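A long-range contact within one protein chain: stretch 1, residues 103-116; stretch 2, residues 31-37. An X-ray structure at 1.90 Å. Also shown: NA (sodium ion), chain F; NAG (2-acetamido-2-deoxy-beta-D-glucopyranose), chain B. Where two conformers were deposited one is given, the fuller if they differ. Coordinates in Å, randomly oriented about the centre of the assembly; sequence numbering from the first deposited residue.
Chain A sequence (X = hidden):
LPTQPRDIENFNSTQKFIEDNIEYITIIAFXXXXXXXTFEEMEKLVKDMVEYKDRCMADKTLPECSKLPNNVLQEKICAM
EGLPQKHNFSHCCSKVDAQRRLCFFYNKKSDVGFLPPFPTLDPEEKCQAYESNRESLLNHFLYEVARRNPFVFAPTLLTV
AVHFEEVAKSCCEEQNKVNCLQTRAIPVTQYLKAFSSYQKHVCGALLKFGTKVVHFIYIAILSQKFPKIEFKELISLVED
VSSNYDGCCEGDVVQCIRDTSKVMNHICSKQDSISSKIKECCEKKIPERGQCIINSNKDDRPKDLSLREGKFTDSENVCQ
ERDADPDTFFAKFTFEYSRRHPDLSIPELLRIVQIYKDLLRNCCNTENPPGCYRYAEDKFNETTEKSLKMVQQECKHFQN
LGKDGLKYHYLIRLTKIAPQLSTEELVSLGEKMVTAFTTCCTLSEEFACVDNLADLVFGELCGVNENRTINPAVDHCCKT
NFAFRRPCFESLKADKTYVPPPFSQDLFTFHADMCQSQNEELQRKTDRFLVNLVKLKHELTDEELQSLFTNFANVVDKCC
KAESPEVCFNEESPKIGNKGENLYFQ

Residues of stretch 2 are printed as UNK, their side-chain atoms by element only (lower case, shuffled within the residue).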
# COMPACT_ATOMS: atom_id res chain seq x y z
N CYS A 103 12.54 18.09 -0.82
CA CYS A 103 11.43 18.93 -1.17
C CYS A 103 10.55 18.29 -2.24
O CYS A 103 9.34 18.32 -2.11
CB CYS A 103 11.94 20.32 -1.64
SG CYS A 103 10.66 21.54 -1.88
N PHE A 104 11.15 17.71 -3.27
CA PHE A 104 10.41 17.03 -4.35
C PHE A 104 9.57 15.83 -3.84
O PHE A 104 8.41 15.65 -4.22
CB PHE A 104 11.34 16.62 -5.50
CG PHE A 104 11.39 17.62 -6.61
CD1 PHE A 104 10.30 17.82 -7.44
CD2 PHE A 104 12.49 18.44 -6.78
CE1 PHE A 104 10.34 18.77 -8.47
CE2 PHE A 104 12.55 19.39 -7.81
CZ PHE A 104 11.48 19.55 -8.66
N PHE A 105 10.19 15.06 -2.95
CA PHE A 105 9.52 14.00 -2.25
C PHE A 105 8.31 14.47 -1.43
O PHE A 105 7.25 13.85 -1.50
CB PHE A 105 10.51 13.23 -1.38
CG PHE A 105 9.88 12.24 -0.47
CD1 PHE A 105 9.44 11.03 -0.95
CD2 PHE A 105 9.76 12.49 0.89
CE1 PHE A 105 8.85 10.10 -0.09
CE2 PHE A 105 9.17 11.57 1.74
CZ PHE A 105 8.73 10.38 1.23
N TYR A 106 8.49 15.54 -0.64
CA TYR A 106 7.40 16.15 0.08
C TYR A 106 6.31 16.78 -0.79
O TYR A 106 5.20 16.96 -0.29
CB TYR A 106 7.86 17.17 1.14
CG TYR A 106 8.60 16.57 2.31
CD1 TYR A 106 8.12 15.44 2.94
CD2 TYR A 106 9.77 17.14 2.81
CE1 TYR A 106 8.78 14.87 4.00
CE2 TYR A 106 10.44 16.57 3.90
CZ TYR A 106 9.95 15.43 4.47
OH TYR A 106 10.54 14.83 5.57
N ASN A 107 6.61 17.10 -2.04
CA ASN A 107 5.66 17.66 -2.99
C ASN A 107 4.60 16.66 -3.47
O ASN A 107 3.55 17.08 -3.99
CB ASN A 107 6.42 18.22 -4.20
CG ASN A 107 5.57 19.19 -5.05
OD1 ASN A 107 5.08 20.14 -4.51
ND2 ASN A 107 5.44 18.95 -6.36
N LYS A 108 4.85 15.35 -3.35
CA LYS A 108 3.86 14.35 -3.80
C LYS A 108 2.62 14.44 -2.94
O LYS A 108 2.74 14.62 -1.72
CB LYS A 108 4.45 12.93 -3.75
CG LYS A 108 5.56 12.79 -4.76
CD LYS A 108 6.10 11.38 -4.83
CE LYS A 108 7.11 11.19 -5.95
NZ LYS A 108 7.29 9.73 -6.15
N LYS A 109 1.46 14.31 -3.57
CA LYS A 109 0.17 14.29 -2.85
C LYS A 109 -0.48 12.92 -2.94
O LYS A 109 -0.76 12.44 -4.06
CB LYS A 109 -0.80 15.31 -3.47
CG LYS A 109 -0.33 16.76 -3.28
CD LYS A 109 0.15 17.31 -4.61
CE LYS A 109 0.98 18.58 -4.45
NZ LYS A 109 1.68 18.78 -5.72
N SER A 110 -0.72 12.32 -1.77
CA SER A 110 -1.51 11.08 -1.67
C SER A 110 -2.94 11.26 -2.13
O SER A 110 -3.48 10.40 -2.80
CB SER A 110 -1.51 10.57 -0.21
OG SER A 110 -1.53 11.68 0.67
N ASP A 111 -3.54 12.42 -1.82
CA ASP A 111 -4.97 12.68 -2.12
C ASP A 111 -5.01 13.20 -3.56
O ASP A 111 -4.66 14.34 -3.80
CB ASP A 111 -5.58 13.68 -1.10
CG ASP A 111 -6.93 14.29 -1.57
OD1 ASP A 111 -7.58 13.78 -2.48
OD2 ASP A 111 -7.36 15.28 -0.99
N VAL A 112 -5.34 12.34 -4.51
CA VAL A 112 -5.35 12.73 -5.92
C VAL A 112 -6.75 13.17 -6.39
O VAL A 112 -7.02 13.16 -7.56
CB VAL A 112 -4.68 11.66 -6.82
CG1 VAL A 112 -3.23 11.52 -6.41
CG2 VAL A 112 -5.36 10.28 -6.76
N GLY A 113 -7.59 13.63 -5.46
CA GLY A 113 -8.97 14.05 -5.75
C GLY A 113 -9.01 15.37 -6.49
O GLY A 113 -10.06 15.71 -7.04
N PHE A 114 -7.91 16.11 -6.49
CA PHE A 114 -7.76 17.29 -7.37
C PHE A 114 -7.70 16.97 -8.90
O PHE A 114 -7.77 17.92 -9.72
CB PHE A 114 -6.58 18.19 -6.98
CG PHE A 114 -5.23 17.54 -7.13
CD1 PHE A 114 -4.51 17.64 -8.33
CD2 PHE A 114 -4.70 16.79 -6.11
CE1 PHE A 114 -3.29 17.03 -8.50
CE2 PHE A 114 -3.45 16.16 -6.28
CZ PHE A 114 -2.76 16.29 -7.47
N LEU A 115 -7.52 15.70 -9.27
CA LEU A 115 -7.50 15.28 -10.66
C LEU A 115 -8.90 14.91 -11.14
O LEU A 115 -9.70 14.42 -10.35
CB LEU A 115 -6.56 14.08 -10.84
CG LEU A 115 -5.06 14.49 -10.63
CD1 LEU A 115 -4.15 13.30 -10.80
CD2 LEU A 115 -4.60 15.62 -11.52
N PRO A 116 -9.18 15.08 -12.45
CA PRO A 116 -10.47 14.63 -12.98
C PRO A 116 -10.64 13.12 -12.89
O PRO A 116 -9.67 12.39 -12.64
CB PRO A 116 -10.40 15.04 -14.46
CG PRO A 116 -8.98 15.05 -14.79
CD PRO A 116 -8.26 15.47 -13.53
N UNK A 31 5.42 12.75 -13.79
CA UNK A 31 4.00 12.67 -13.40
C UNK A 31 3.81 12.43 -11.93
O UNK A 31 2.86 12.97 -11.33
c UNK A 31 3.28 11.59 -14.22
N UNK A 32 4.70 11.64 -11.32
CA UNK A 32 4.61 11.40 -9.86
C UNK A 32 5.05 12.62 -9.03
O UNK A 32 4.41 12.93 -8.04
c UNK A 32 5.43 10.17 -9.43
o UNK A 32 6.86 7.64 -9.37
n UNK A 32 4.83 6.61 -9.12
c UNK A 32 5.62 7.66 -9.46
c UNK A 32 4.92 8.88 -10.02
N UNK A 33 6.16 13.26 -9.42
CA UNK A 33 6.64 14.43 -8.73
C UNK A 33 5.76 15.67 -8.89
O UNK A 33 5.61 16.47 -7.96
c UNK A 33 10.06 13.13 -9.08
c UNK A 33 10.10 13.05 -6.33
c UNK A 33 11.01 12.36 -8.42
c UNK A 33 8.09 14.72 -9.14
c UNK A 33 9.12 13.85 -8.40
c UNK A 33 9.15 13.81 -7.00
o UNK A 33 11.97 11.57 -6.40
c UNK A 33 11.02 12.33 -7.06
N UNK A 34 5.19 15.85 -10.08
CA UNK A 34 4.46 17.08 -10.45
C UNK A 34 3.15 16.60 -11.05
O UNK A 34 2.98 16.47 -12.29
c UNK A 34 6.68 18.25 -10.94
c UNK A 34 4.54 19.34 -11.55
c UNK A 34 5.25 18.00 -11.42
N UNK A 35 2.25 16.25 -10.16
CA UNK A 35 1.04 15.55 -10.53
C UNK A 35 0.05 16.46 -11.27
O UNK A 35 -0.89 15.96 -11.87
c UNK A 35 0.37 14.96 -9.27
c UNK A 35 0.79 13.63 -7.25
o UNK A 35 1.34 14.29 -6.40
c UNK A 35 1.16 13.82 -8.66
n UNK A 35 -0.22 12.77 -6.98
N UNK A 36 0.25 17.77 -11.18
CA UNK A 36 -0.54 18.79 -11.92
C UNK A 36 -0.03 19.02 -13.34
O UNK A 36 -0.74 19.64 -14.15
o UNK A 36 1.38 19.33 -9.24
o UNK A 36 0.02 19.71 -7.50
c UNK A 36 0.24 19.68 -8.76
c UNK A 36 -0.93 20.10 -9.73
c UNK A 36 -0.55 20.16 -11.20
N UNK A 37 1.19 18.57 -13.66
CA UNK A 37 1.74 18.78 -15.00
C UNK A 37 0.90 18.11 -16.10
O UNK A 37 0.33 17.01 -15.91
c UNK A 37 3.18 18.33 -15.09
NA NA F . -11.66 15.19 -8.94
C1 NAG B . 7.84 12.84 10.39
C2 NAG B . 8.79 13.98 10.07
C3 NAG B . 10.22 13.46 9.95
C4 NAG B . 10.59 12.69 11.20
C5 NAG B . 9.54 11.62 11.53
C6 NAG B . 9.86 10.93 12.85
C7 NAG B . 8.43 15.99 8.69
C8 NAG B . 8.93 16.81 9.85
N2 NAG B . 8.39 14.66 8.85
O3 NAG B . 11.13 14.55 9.75
O4 NAG B . 11.88 12.08 11.03
O5 NAG B . 8.24 12.22 11.62
O6 NAG B . 9.81 11.88 13.93
O7 NAG B . 8.07 16.52 7.65
O HOH W 1 8.76 9.60 -8.58
O HOH W 2 2.89 16.46 -7.27
O HOH W 3 3.56 20.42 -8.00
O HOH W 4 -12.21 12.90 -9.07

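Position 31 carries a single side-chain carbon and lies out of reach of stretch 1. One carbon alone is alanine, Ala31, a compact residue for a buried helical site.

Position 32 has three carbons, the third bearing one oxygen and one nitrogen. Its CB lies 3.8 Å from NZ of Lys108. An unbranched chain ending in an amide is glutamine, Gln32. A water accepts a hydrogen bond from Lys108 NZ (2.8 Å) and lies 2.8 Å from Gln32 OE1, within hydrogen-bonding reach, so the neutral amide meets the ammonium group through solvent.

Position 33 shows one carbon, then a six-carbon ring bearing an oxygen. The edge of the Phe104 ring points toward the face of this ring, with centroids 5.7 Å apart and planes at 72°, and Lys108 NZ stands over the ring, 4.6 Å from its centroid and 21° off the normal. The residue is tyrosine, Tyr33, and the cation-pi arrangement suits an electron-rich aromatic. Its hydroxyl is hydrogen-bonded elsewhere in the structure. The backbone joins in as well: Asn107 ND2 donates to Tyr33 O at 3.0 Å.

Position 34 has three carbons, one carrying the other two. A terminal carbon lies 4.4 Å from Phe104 CE1, at the edge of that ring, a loose apolar contact. This is valine, Val34, whose branched side chain gives the ring edge an apolar partner. Here the chain leaves helical geometry and enters a type I turn, closed by the backbone N of position 37, which donates to Val34 O at 3.1 Å.

Position 35 again has three carbons with a terminal oxygen and nitrogen. Its CB points toward stretch 1, and the terminal oxygen lies 2.8 Å from Lys109 N; hence glutamine, Gln35. The amide pairs with the backbone of one residue: Lys109 N donates to Gln35 OE1, while Gln35 NE2 donates to Lys109 O (3.0 Å). An amide supplies the acceptor and donor this requires. Gln35 CB also approaches the edge of the Phe114 ring, 3.8 Å from Phe114 CZ.

Position 36 has three carbons, the last carrying two oxygens, one of them 2.6 Å from Lys109 NZ. This is glutamate, Glu36. Its OE2 forms the salt bridge, so opposite charges meet where Glu36 is still partly exposed.

Position 37 has one carbon and no contact with stretch 1: alanine, Ala37, a small residue that ends the turn in a buried site.

The contact thus joins an aromatic cluster around Tyr33 to a polar clamp around Gln35, burying 619 Å² in all. A water between them accepts from Gln35 N and Lys109 NZ (3.0 Å each) and lies 2.8 Å from both Tyr33 O and Gln35 OE1, within hydrogen-bonding reach, tying the turn to the loop.

Stretch 2 (31-37) AQYVQEA
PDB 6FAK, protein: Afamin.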